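Cryptochrome DASH, chloroplastic/mitochondrial (Arabidopsis thaliana, PDB 2IJG) repairs cyclobutane pyrimidine dimers in single-stranded DNA as a photolyase, binds FAD and a folate chromophore, and may act as a photoreceptor. Local coordinates at residues G41-W46 against S64-I69; T139-K144 against K169-W174; T372-I377 against F449-Q454. One frame throughout, in Å; residues are numbered along the deposited sequence.

Contact 1: residues G41-W46 against S64-I69; sequences GVTILW and SSSDTI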
loop_
_atom_site.group_PDB
_atom_site.type_symbol
_atom_site.label_atom_id
_atom_site.label_comp_id
_atom_site.label_asym_id
_atom_site.label_seq_id
_atom_site.Cartn_x
_atom_site.Cartn_y
_atom_site.Cartn_z
ATOM N N GLY A 41 13.521 -31.889 -1.569
ATOM C CA GLY A 41 14.574 -30.983 -1.155
ATOM C C GLY A 41 14.099 -29.743 -0.421
ATOM O O GLY A 41 12.911 -29.574 -0.138
ATOM N N VAL A 42 15.047 -28.868 -0.117
ATOM C CA VAL A 42 14.764 -27.635 0.597
ATOM C C VAL A 42 14.536 -26.467 -0.351
ATOM O O VAL A 42 15.106 -26.415 -1.440
ATOM C CB VAL A 42 15.932 -27.272 1.538
ATOM C CG1 VAL A 42 15.680 -25.928 2.194
ATOM C CG2 VAL A 42 16.101 -28.351 2.588
ATOM N N THR A 43 13.690 -25.534 0.071
ATOM C CA THR A 43 13.411 -24.340 -0.715
ATOM C C THR A 43 13.305 -23.150 0.221
ATOM O O THR A 43 12.823 -23.275 1.349
ATOM C CB THR A 43 12.094 -24.452 -1.511
ATOM O OG1 THR A 43 11.915 -23.267 -2.299
ATOM C CG2 THR A 43 10.908 -24.609 -0.572
ATOM N N ILE A 44 13.766 -21.998 -0.249
ATOM C CA ILE A 44 13.713 -20.781 0.541
ATOM C C ILE A 44 12.603 -19.894 0.006
ATOM O O ILE A 44 12.495 -19.686 -1.204
ATOM C CB ILE A 44 15.042 -20.007 0.471
ATOM C CG1 ILE A 44 16.163 -20.855 1.077
ATOM C CG2 ILE A 44 14.902 -18.664 1.198
ATOM C CD1 ILE A 44 17.539 -20.217 1.006
ATOM N N LEU A 45 11.772 -19.394 0.913
ATOM C CA LEU A 45 10.670 -18.514 0.554
ATOM C C LEU A 45 11.059 -17.124 1.052
ATOM O O LEU A 45 11.068 -16.869 2.255
ATOM C CB LEU A 45 9.382 -18.962 1.247
ATOM C CG LEU A 45 8.019 -18.723 0.589
ATOM C CD1 LEU A 45 7.023 -18.378 1.679
ATOM C CD2 LEU A 45 8.081 -17.613 -0.445
ATOM N N TRP A 46 11.390 -16.242 0.117
ATOM C CA TRP A 46 11.797 -14.870 0.418
ATOM C C TRP A 46 10.575 -13.959 0.282
ATOM O O TRP A 46 10.067 -13.763 -0.817
ATOM C CB TRP A 46 12.919 -14.491 -0.557
ATOM C CG TRP A 46 13.262 -13.053 -0.656
ATOM C CD1 TRP A 46 13.301 -12.139 0.359
ATOM C CD2 TRP A 46 13.697 -12.367 -1.833
ATOM N NE1 TRP A 46 13.736 -10.923 -0.116
ATOM C CE2 TRP A 46 13.985 -11.036 -1.460
ATOM C CE3 TRP A 46 13.871 -12.751 -3.172
ATOM C CZ2 TRP A 46 14.440 -10.083 -2.376
ATOM C CZ3 TRP A 46 14.323 -11.806 -4.083
ATOM C CH2 TRP A 46 14.602 -10.486 -3.679
ATOM N N SER A 64 4.663 -26.781 -2.838
ATOM C CA SER A 64 4.378 -27.775 -3.862
ATOM C C SER A 64 5.595 -28.458 -4.474
ATOM O O SER A 64 5.502 -29.599 -4.918
ATOM C CB SER A 64 3.546 -27.138 -4.976
ATOM O OG SER A 64 3.294 -28.067 -6.013
ATOM N N SER A 65 6.734 -27.774 -4.494
ATOM C CA SER A 65 7.935 -28.345 -5.094
ATOM C C SER A 65 9.047 -28.700 -4.114
ATOM O O SER A 65 10.206 -28.807 -4.513
ATOM C CB SER A 65 8.495 -27.381 -6.142
ATOM O OG SER A 65 9.029 -26.222 -5.524
ATOM N N SER A 66 8.713 -28.896 -2.843
ATOM C CA SER A 66 9.745 -29.224 -1.866
ATOM C C SER A 66 9.305 -30.193 -0.777
ATOM O O SER A 66 8.149 -30.608 -0.720
ATOM C CB SER A 66 10.246 -27.944 -1.198
ATOM O OG SER A 66 9.232 -27.393 -0.374
ATOM N N ASP A 67 10.258 -30.535 0.088
ATOM C CA ASP A 67 10.034 -31.422 1.227
ATOM C C ASP A 67 9.933 -30.542 2.465
ATOM O O ASP A 67 9.068 -30.736 3.316
ATOM C CB ASP A 67 11.221 -32.373 1.416
ATOM C CG ASP A 67 11.348 -33.374 0.301
ATOM O OD1 ASP A 67 12.415 -34.020 0.214
ATOM O OD2 ASP A 67 10.385 -33.523 -0.484
ATOM N N THR A 68 10.842 -29.577 2.550
ATOM C CA THR A 68 10.902 -28.652 3.674
ATOM C C THR A 68 11.049 -27.209 3.186
ATOM O O THR A 68 11.691 -26.951 2.164
ATOM C CB THR A 68 12.076 -29.028 4.622
ATOM O OG1 THR A 68 12.484 -27.879 5.376
ATOM C CG2 THR A 68 13.249 -29.568 3.836
ATOM N N ILE A 69 10.450 -26.274 3.919
ATOM C CA ILE A 69 10.489 -24.863 3.549
ATOM C C ILE A 69 11.161 -23.983 4.600
ATOM O O ILE A 69 10.995 -24.190 5.805
ATOM C CB ILE A 69 9.062 -24.310 3.328
ATOM C CG1 ILE A 69 8.310 -25.172 2.316
ATOM C CG2 ILE A 69 9.129 -22.871 2.839
ATOM C CD1 ILE A 69 6.863 -24.765 2.141
#

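Contact 2: residues T139-K144 against K169-W174; sequences TVFAHK and KLELIW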
loop_
_atom_site.group_PDB
_atom_site.type_symbol
_atom_site.label_atom_id
_atom_site.label_comp_id
_atom_site.label_asym_id
_atom_site.label_seq_id
_atom_site.Cartn_x
_atom_site.Cartn_y
_atom_site.Cartn_z
ATOM N N THR A 139 15.844 -23.993 -4.583
ATOM C CA THR A 139 15.287 -22.776 -5.138
ATOM C C THR A 139 14.975 -21.710 -4.101
ATOM O O THR A 139 14.948 -21.968 -2.895
ATOM C CB THR A 139 13.981 -23.078 -5.870
ATOM O OG1 THR A 139 13.088 -23.750 -4.973
ATOM C CG2 THR A 139 14.232 -23.959 -7.085
ATOM N N VAL A 140 14.751 -20.502 -4.596
ATOM C CA VAL A 140 14.376 -19.376 -3.758
ATOM C C VAL A 140 13.152 -18.784 -4.437
ATOM O O VAL A 140 13.253 -18.254 -5.546
ATOM C CB VAL A 140 15.475 -18.297 -3.692
ATOM C CG1 VAL A 140 14.924 -17.045 -3.021
ATOM C CG2 VAL A 140 16.670 -18.814 -2.912
ATOM N N PHE A 141 11.997 -18.913 -3.790
ATOM C CA PHE A 141 10.750 -18.373 -4.322
ATOM C C PHE A 141 10.471 -16.987 -3.753
ATOM O O PHE A 141 10.879 -16.672 -2.636
ATOM C CB PHE A 141 9.563 -19.287 -3.992
ATOM C CG PHE A 141 9.470 -20.505 -4.865
ATOM C CD1 PHE A 141 10.179 -21.660 -4.555
ATOM C CD2 PHE A 141 8.680 -20.489 -6.010
ATOM C CE1 PHE A 141 10.102 -22.782 -5.371
ATOM C CE2 PHE A 141 8.596 -21.608 -6.837
ATOM C CZ PHE A 141 9.310 -22.756 -6.515
ATOM N N ALA A 142 9.762 -16.173 -4.529
ATOM C CA ALA A 142 9.408 -14.813 -4.126
ATOM C C ALA A 142 8.552 -14.209 -5.227
ATOM O O ALA A 142 8.513 -14.734 -6.339
ATOM C CB ALA A 142 10.669 -13.971 -3.929
ATOM N N HIS A 143 7.866 -13.112 -4.921
ATOM C CA HIS A 143 7.038 -12.458 -5.924
ATOM C C HIS A 143 7.862 -11.491 -6.764
ATOM O O HIS A 143 8.828 -10.892 -6.288
ATOM C CB HIS A 143 5.875 -11.699 -5.272
ATOM C CG HIS A 143 4.696 -12.561 -4.941
ATOM N ND1 HIS A 143 4.465 -13.056 -3.676
ATOM C CD2 HIS A 143 3.683 -13.019 -5.715
ATOM C CE1 HIS A 143 3.359 -13.780 -3.683
ATOM N NE2 HIS A 143 2.865 -13.773 -4.908
ATOM N N LYS A 144 7.470 -11.357 -8.025
ATOM C CA LYS A 144 8.133 -10.465 -8.964
ATOM C C LYS A 144 7.691 -9.027 -8.690
ATOM O O LYS A 144 6.505 -8.767 -8.489
ATOM C CB LYS A 144 7.743 -10.845 -10.396
ATOM C CG LYS A 144 8.359 -9.972 -11.484
ATOM C CD LYS A 144 9.777 -10.411 -11.813
ATOM C CE LYS A 144 10.428 -9.486 -12.830
ATOM N NZ LYS A 144 10.624 -8.124 -12.259
ATOM N N LYS A 169 18.133 -21.929 -7.937
ATOM C CA LYS A 169 17.461 -21.044 -8.881
ATOM C C LYS A 169 16.492 -20.070 -8.218
ATOM O O LYS A 169 15.781 -20.426 -7.278
ATOM C CB LYS A 169 16.694 -21.859 -9.925
ATOM C CG LYS A 169 17.488 -22.208 -11.177
ATOM C CD LYS A 169 16.539 -22.607 -12.308
ATOM C CE LYS A 169 17.261 -22.741 -13.642
ATOM N NZ LYS A 169 16.310 -22.991 -14.770
ATOM N N LEU A 170 16.474 -18.838 -8.718
ATOM C CA LEU A 170 15.575 -17.808 -8.209
ATOM C C LEU A 170 14.288 -17.972 -9.012
ATOM O O LEU A 170 14.310 -17.928 -10.241
ATOM C CB LEU A 170 16.156 -16.415 -8.466
ATOM C CG LEU A 170 15.801 -15.233 -7.548
ATOM C CD1 LEU A 170 15.656 -13.989 -8.413
ATOM C CD2 LEU A 170 14.520 -15.480 -6.765
ATOM N N GLU A 171 13.170 -18.174 -8.327
ATOM C CA GLU A 171 11.889 -18.343 -9.007
ATOM C C GLU A 171 10.958 -17.190 -8.647
ATOM O O GLU A 171 10.377 -17.172 -7.563
ATOM C CB GLU A 171 11.243 -19.665 -8.589
ATOM C CG GLU A 171 12.115 -20.885 -8.800
ATOM C CD GLU A 171 12.238 -21.276 -10.260
ATOM O OE1 GLU A 171 12.914 -22.289 -10.537
ATOM O OE2 GLU A 171 11.663 -20.585 -11.130
ATOM N N LEU A 172 10.816 -16.230 -9.553
ATOM C CA LEU A 172 9.954 -15.081 -9.301
ATOM C C LEU A 172 8.561 -15.317 -9.861
ATOM O O LEU A 172 8.379 -15.484 -11.065
ATOM C CB LEU A 172 10.569 -13.819 -9.908
ATOM C CG LEU A 172 11.967 -13.489 -9.369
ATOM C CD1 LEU A 172 12.565 -12.324 -10.141
ATOM C CD2 LEU A 172 11.878 -13.168 -7.881
ATOM N N ILE A 173 7.580 -15.329 -8.970
ATOM C CA ILE A 173 6.198 -15.562 -9.349
ATOM C C ILE A 173 5.398 -14.269 -9.390
ATOM O O ILE A 173 5.410 -13.477 -8.446
ATOM C CB ILE A 173 5.525 -16.566 -8.368
ATOM C CG1 ILE A 173 5.896 -18.007 -8.748
ATOM C CG2 ILE A 173 4.013 -16.434 -8.426
ATOM C CD1 ILE A 173 7.372 -18.258 -8.981
ATOM N N TRP A 174 4.700 -14.051 -10.495
ATOM C CA TRP A 174 3.903 -12.848 -10.607
ATOM C C TRP A 174 2.646 -13.064 -9.786
ATOM O O TRP A 174 2.084 -14.158 -9.774
ATOM C CB TRP A 174 3.532 -12.567 -12.056
ATOM C CG TRP A 174 3.552 -11.106 -12.343
ATOM C CD1 TRP A 174 4.650 -10.332 -12.612
ATOM C CD2 TRP A 174 2.440 -10.221 -12.296
ATOM N NE1 TRP A 174 4.285 -9.014 -12.732
ATOM C CE2 TRP A 174 2.933 -8.917 -12.541
ATOM C CE3 TRP A 174 1.075 -10.400 -12.067
ATOM C CZ2 TRP A 174 2.107 -7.802 -12.563
ATOM C CZ3 TRP A 174 0.258 -9.298 -12.089
ATOM C CH2 TRP A 174 0.775 -8.009 -12.336
#

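Contact 3: residues T372-I377 against F449-Q454; sequences TGYPLI and FSIPKQ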
loop_
_atom_site.group_PDB
_atom_site.type_symbol
_atom_site.label_atom_id
_atom_site.label_comp_id
_atom_site.label_asym_id
_atom_site.label_seq_id
_atom_site.Cartn_x
_atom_site.Cartn_y
_atom_site.Cartn_z
ATOM N N THR A 372 -0.267 26.157 5.598
ATOM C CA THR A 372 -0.427 26.918 4.366
ATOM C C THR A 372 -1.453 28.026 4.525
ATOM O O THR A 372 -1.502 28.957 3.722
ATOM C CB THR A 372 -0.891 26.024 3.196
ATOM O OG1 THR A 372 -2.222 25.554 3.451
ATOM C CG2 THR A 372 0.042 24.842 3.029
ATOM N N GLY A 373 -2.281 27.922 5.558
ATOM C CA GLY A 373 -3.305 28.928 5.770
ATOM C C GLY A 373 -4.617 28.517 5.135
ATOM O O GLY A 373 -5.619 29.219 5.245
ATOM N N TYR A 374 -4.606 27.381 4.446
ATOM C CA TYR A 374 -5.818 26.867 3.821
ATOM C C TYR A 374 -6.225 25.602 4.566
ATOM O O TYR A 374 -5.577 24.562 4.437
ATOM C CB TYR A 374 -5.580 26.558 2.341
ATOM C CG TYR A 374 -5.292 27.791 1.522
ATOM C CD1 TYR A 374 -3.984 28.162 1.219
ATOM C CD2 TYR A 374 -6.330 28.623 1.097
ATOM C CE1 TYR A 374 -3.716 29.337 0.517
ATOM C CE2 TYR A 374 -6.072 29.798 0.398
ATOM C CZ TYR A 374 -4.765 30.150 0.114
ATOM O OH TYR A 374 -4.505 31.326 -0.553
ATOM N N PRO A 375 -7.306 25.685 5.365
ATOM C CA PRO A 375 -7.859 24.589 6.171
ATOM C C PRO A 375 -7.962 23.242 5.456
ATOM O O PRO A 375 -7.525 22.217 5.983
ATOM C CB PRO A 375 -9.226 25.129 6.580
ATOM C CG PRO A 375 -8.953 26.601 6.727
ATOM C CD PRO A 375 -8.153 26.887 5.477
ATOM N N LEU A 376 -8.543 23.248 4.263
ATOM C CA LEU A 376 -8.704 22.020 3.498
ATOM C C LEU A 376 -7.346 21.372 3.263
ATOM O O LEU A 376 -7.203 20.157 3.381
ATOM C CB LEU A 376 -9.390 22.316 2.157
ATOM C CG LEU A 376 -9.663 21.124 1.225
ATOM C CD1 LEU A 376 -10.424 20.035 1.973
ATOM C CD2 LEU A 376 -10.460 21.590 0.013
ATOM N N ILE A 377 -6.346 22.193 2.949
ATOM C CA ILE A 377 -5.003 21.688 2.695
ATOM C C ILE A 377 -4.308 21.232 3.969
ATOM O O ILE A 377 -3.808 20.110 4.040
ATOM C CB ILE A 377 -4.107 22.759 2.024
ATOM C CG1 ILE A 377 -4.698 23.167 0.673
ATOM C CG2 ILE A 377 -2.686 22.221 1.856
ATOM C CD1 ILE A 377 -5.016 22.001 -0.242
ATOM N N PHE A 449 -7.934 21.809 -8.897
ATOM C CA PHE A 449 -8.889 21.611 -7.826
ATOM C C PHE A 449 -9.072 22.900 -7.039
ATOM O O PHE A 449 -8.147 23.376 -6.377
ATOM C CB PHE A 449 -8.415 20.479 -6.911
ATOM C CG PHE A 449 -8.468 19.128 -7.557
ATOM C CD1 PHE A 449 -9.365 18.161 -7.108
ATOM C CD2 PHE A 449 -7.652 18.830 -8.642
ATOM C CE1 PHE A 449 -9.449 16.919 -7.731
ATOM C CE2 PHE A 449 -7.729 17.589 -9.276
ATOM C CZ PHE A 449 -8.630 16.632 -8.817
ATOM N N SER A 450 -10.272 23.465 -7.138
ATOM C CA SER A 450 -10.618 24.700 -6.444
ATOM C C SER A 450 -10.801 24.422 -4.955
ATOM O O SER A 450 -11.777 23.784 -4.552
ATOM C CB SER A 450 -11.912 25.278 -7.030
ATOM O OG SER A 450 -12.370 26.392 -6.284
ATOM N N ILE A 451 -9.861 24.896 -4.143
ATOM C CA ILE A 451 -9.935 24.686 -2.701
ATOM C C ILE A 451 -11.308 25.076 -2.143
ATOM O O ILE A 451 -11.914 24.314 -1.385
ATOM C CB ILE A 451 -8.813 25.460 -1.960
ATOM C CG1 ILE A 451 -7.477 24.722 -2.111
ATOM C CG2 ILE A 451 -9.133 25.563 -0.477
ATOM C CD1 ILE A 451 -7.058 24.436 -3.540
ATOM N N PRO A 452 -11.822 26.262 -2.512
ATOM C CA PRO A 452 -13.137 26.668 -2.002
ATOM C C PRO A 452 -14.270 25.744 -2.448
ATOM O O PRO A 452 -15.134 25.383 -1.648
ATOM C CB PRO A 452 -13.290 28.095 -2.531
ATOM C CG PRO A 452 -12.444 28.095 -3.769
ATOM C CD PRO A 452 -11.228 27.331 -3.334
ATOM N N LYS A 453 -14.273 25.357 -3.721
ATOM C CA LYS A 453 -15.308 24.454 -4.228
ATOM C C LYS A 453 -15.175 23.073 -3.591
ATOM O O LYS A 453 -16.150 22.515 -3.091
ATOM C CB LYS A 453 -15.215 24.310 -5.750
ATOM C CG LYS A 453 -15.708 25.509 -6.538
ATOM C CD LYS A 453 -15.766 25.179 -8.026
ATOM C CE LYS A 453 -16.340 26.329 -8.834
ATOM N NZ LYS A 453 -16.525 25.949 -10.262
ATOM N N GLN A 454 -13.961 22.529 -3.617
ATOM C CA GLN A 454 -13.701 21.213 -3.044
ATOM C C GLN A 454 -14.114 21.165 -1.574
ATOM O O GLN A 454 -14.693 20.179 -1.118
ATOM C CB GLN A 454 -12.215 20.859 -3.172
ATOM C CG GLN A 454 -11.719 20.664 -4.600
ATOM C CD GLN A 454 -12.350 19.463 -5.291
ATOM O OE1 GLN A 454 -12.405 18.369 -4.731
ATOM N NE2 GLN A 454 -12.818 19.663 -6.520
#

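Contact 1: residues G41-W46 against S64-I69
Val-42 and Thr-43 pair in parallel with Thr-68 and Ile-69, and the CA atoms of Val-42 and Thr-68 stand 5.0 Å apart. Thr-43 N bonds to Thr-68 O at 3.2 Å. Where the pairing begins, Gly-41 O accepts a short bond from Asp-67 N, 2.8 Å long and nearly straight at 174°. Thr-68 N reaches the same oxygen only weakly. Asp-67 also returns a bond through its side chain. Its CG lies beside the backbone N (chi1 -68°), which brings OD1 to Gly-41 N at 3.0 Å. The donor stands above the carboxylate plane. A leucine in place of Asp-67 would probably leave Gly-41 N without this acceptor, this end of the pair then held through Gly-41 O.

The two segments close a beta-alpha-beta crossover: strand 42-46, helix 57-64, strand 68-75. Both strands belong to the parallel sheet of the photolyase alpha/beta domain.

On one face the side chains of Val-42 and Thr-68 cross obliquely. Their CG2 methyls come to 3.3 Å, closer than normal van der Waals contact, so the spacing is doubtful. On the face of Thr-43 and Ile-69, Thr-43 CG2 lies 3.3 Å from Ser-66 OG and 3.9 Å from Ile-69 CG1. With OG1 anti to the backbone N (chi1 -178°), Thr-43 sets this methyl against Ser-66 and bonds through OG1 to Thr-139 of the next strand. Ser-66 OG is bonded to Ala-62 O and Arg-37. Leu-45 CB touches Ile-69 CG2 at 4.2 Å. Helix 57-64 packs on this face, with Ala-62 against Thr-43, Leu-59 against Leu-45 and Trp-63 against Ile-69.

Contact 2: residues T139-K144 against K169-W174
Glu-171 lays its CB over one face of the Phe-141 ring, 4.0 Å from the ring centroid, in a CH-pi contact. The two side chains run alongside each other and point the same way. Glu-171 CG, anti to the carbonyl carbon (chi1 -55°), keeps the chain beside the ring. Ile-173 CD1 comes to the edge of the same ring, 3.9 Å from Phe-141 CD2. On the reverse face of the sheet, Val-140 CG1 meets Leu-170 CD2 at 4.1 Å, and Ala-142 CB faces Leu-172 CD2. At the far end Lys-144 CD rests on Leu-172 CD1 at 3.8 Å. Lys-144 CB lies near Trp-174 CD1.

Five backbone bonds keep these pairs in step. The straightest runs from Glu-171 N to Val-140 O, 2.8 Å. The last, from Lys-144 N to Ile-173 O, comes from above the carbonyl plane.

Further out, Lys-144 NZ forms a salt bridge with Glu-154 of helix 148-163, and His-143 ND1 bonds to Asp-50. Helix 57-64 packs against Phe-141 and His-143 on one face, while helix 148-163 meets Leu-170 and Leu-172 on the other. Parallel strands with helices on both faces, strand 169-173 at the margin, fit the Rossmann-like alpha/beta domain of class-1 photolyases.

Contact 3: residues T372-I377 against F449-Q454
Gln-454, whose CB touches Leu-376, gives its backbone N to Ser-450 O at 2.7 Å. This bond lies within the segment 449-454 and closes the first turn of helix 451-458. Ser-450 OG adds a weak N-cap bond from Lys-453 N. On the other side, Tyr-374 stands at the N-cap position of helix 375-387. Its backbone N bonds to Thr-372 OG1 at 3.2 Å, which makes an ST turn.

Between these two helix starts the contact is made mostly by aliphatic side chains, with the Tyr-374 ring at one side. Ile-451 is at its middle. Its CG2 lies 4.2 Å from Leu-376 CB and 4.4 Å from Tyr-374 CD2. Its CG1 branch meets Ile-377 CD1 at 4.1 Å, and these two isoleucines cross at about a right angle. Leu-376 extends with CG anti to the backbone N (chi1 -179°). That carries CD2 across to the first turn of the facing helix. There CD2 sits 3.4 Å from Ile-451 O and 3.7 Å from Gln-454 CB. The Gln-454 chain then bends at chi2 (-65°) and leads its amide away from Leu-376.

Gln-454 OE1 bonds to Arg-393, a residue that probably binds ATP. Tyr-374 OH bonds to Val-493 O, and the Tyr-374 ring meets that of Phe-401. Helix 392-405 also covers Ile-377 through Ile-397 and Phe-401.

No hydrogen bond joins the two segments. Their contact in the FAD-binding domain therefore rests on apolar packing, centred on the buried Leu-376, Ile-377 and Ile-451, while the hydroxyl of Tyr-374 and OE1 of Gln-454 bond to other parts of the chain.

The three contacts follow one another along the chain, each closing before the next opens. Contacts 1 and 2 have centres about 12 Å apart and share one parallel sheet. Strands 42-46 and 137-143 are neighbours in it. Backbone bonds such as Ile-44 O to Phe-141 N, 2.7 Å, join the two contacts, so strand 68-75 is tied through the middle of the sheet to strand 169-173. Contact 3 lies in the helical FAD-binding domain, on the opposite side of the chain's centre. Its centre lies about 54 Å from that of contact 1 and about 46 Å from that of contact 2. Contacts 1 and 2 build the alpha/beta sheet, while contact 3 joins two helix starts.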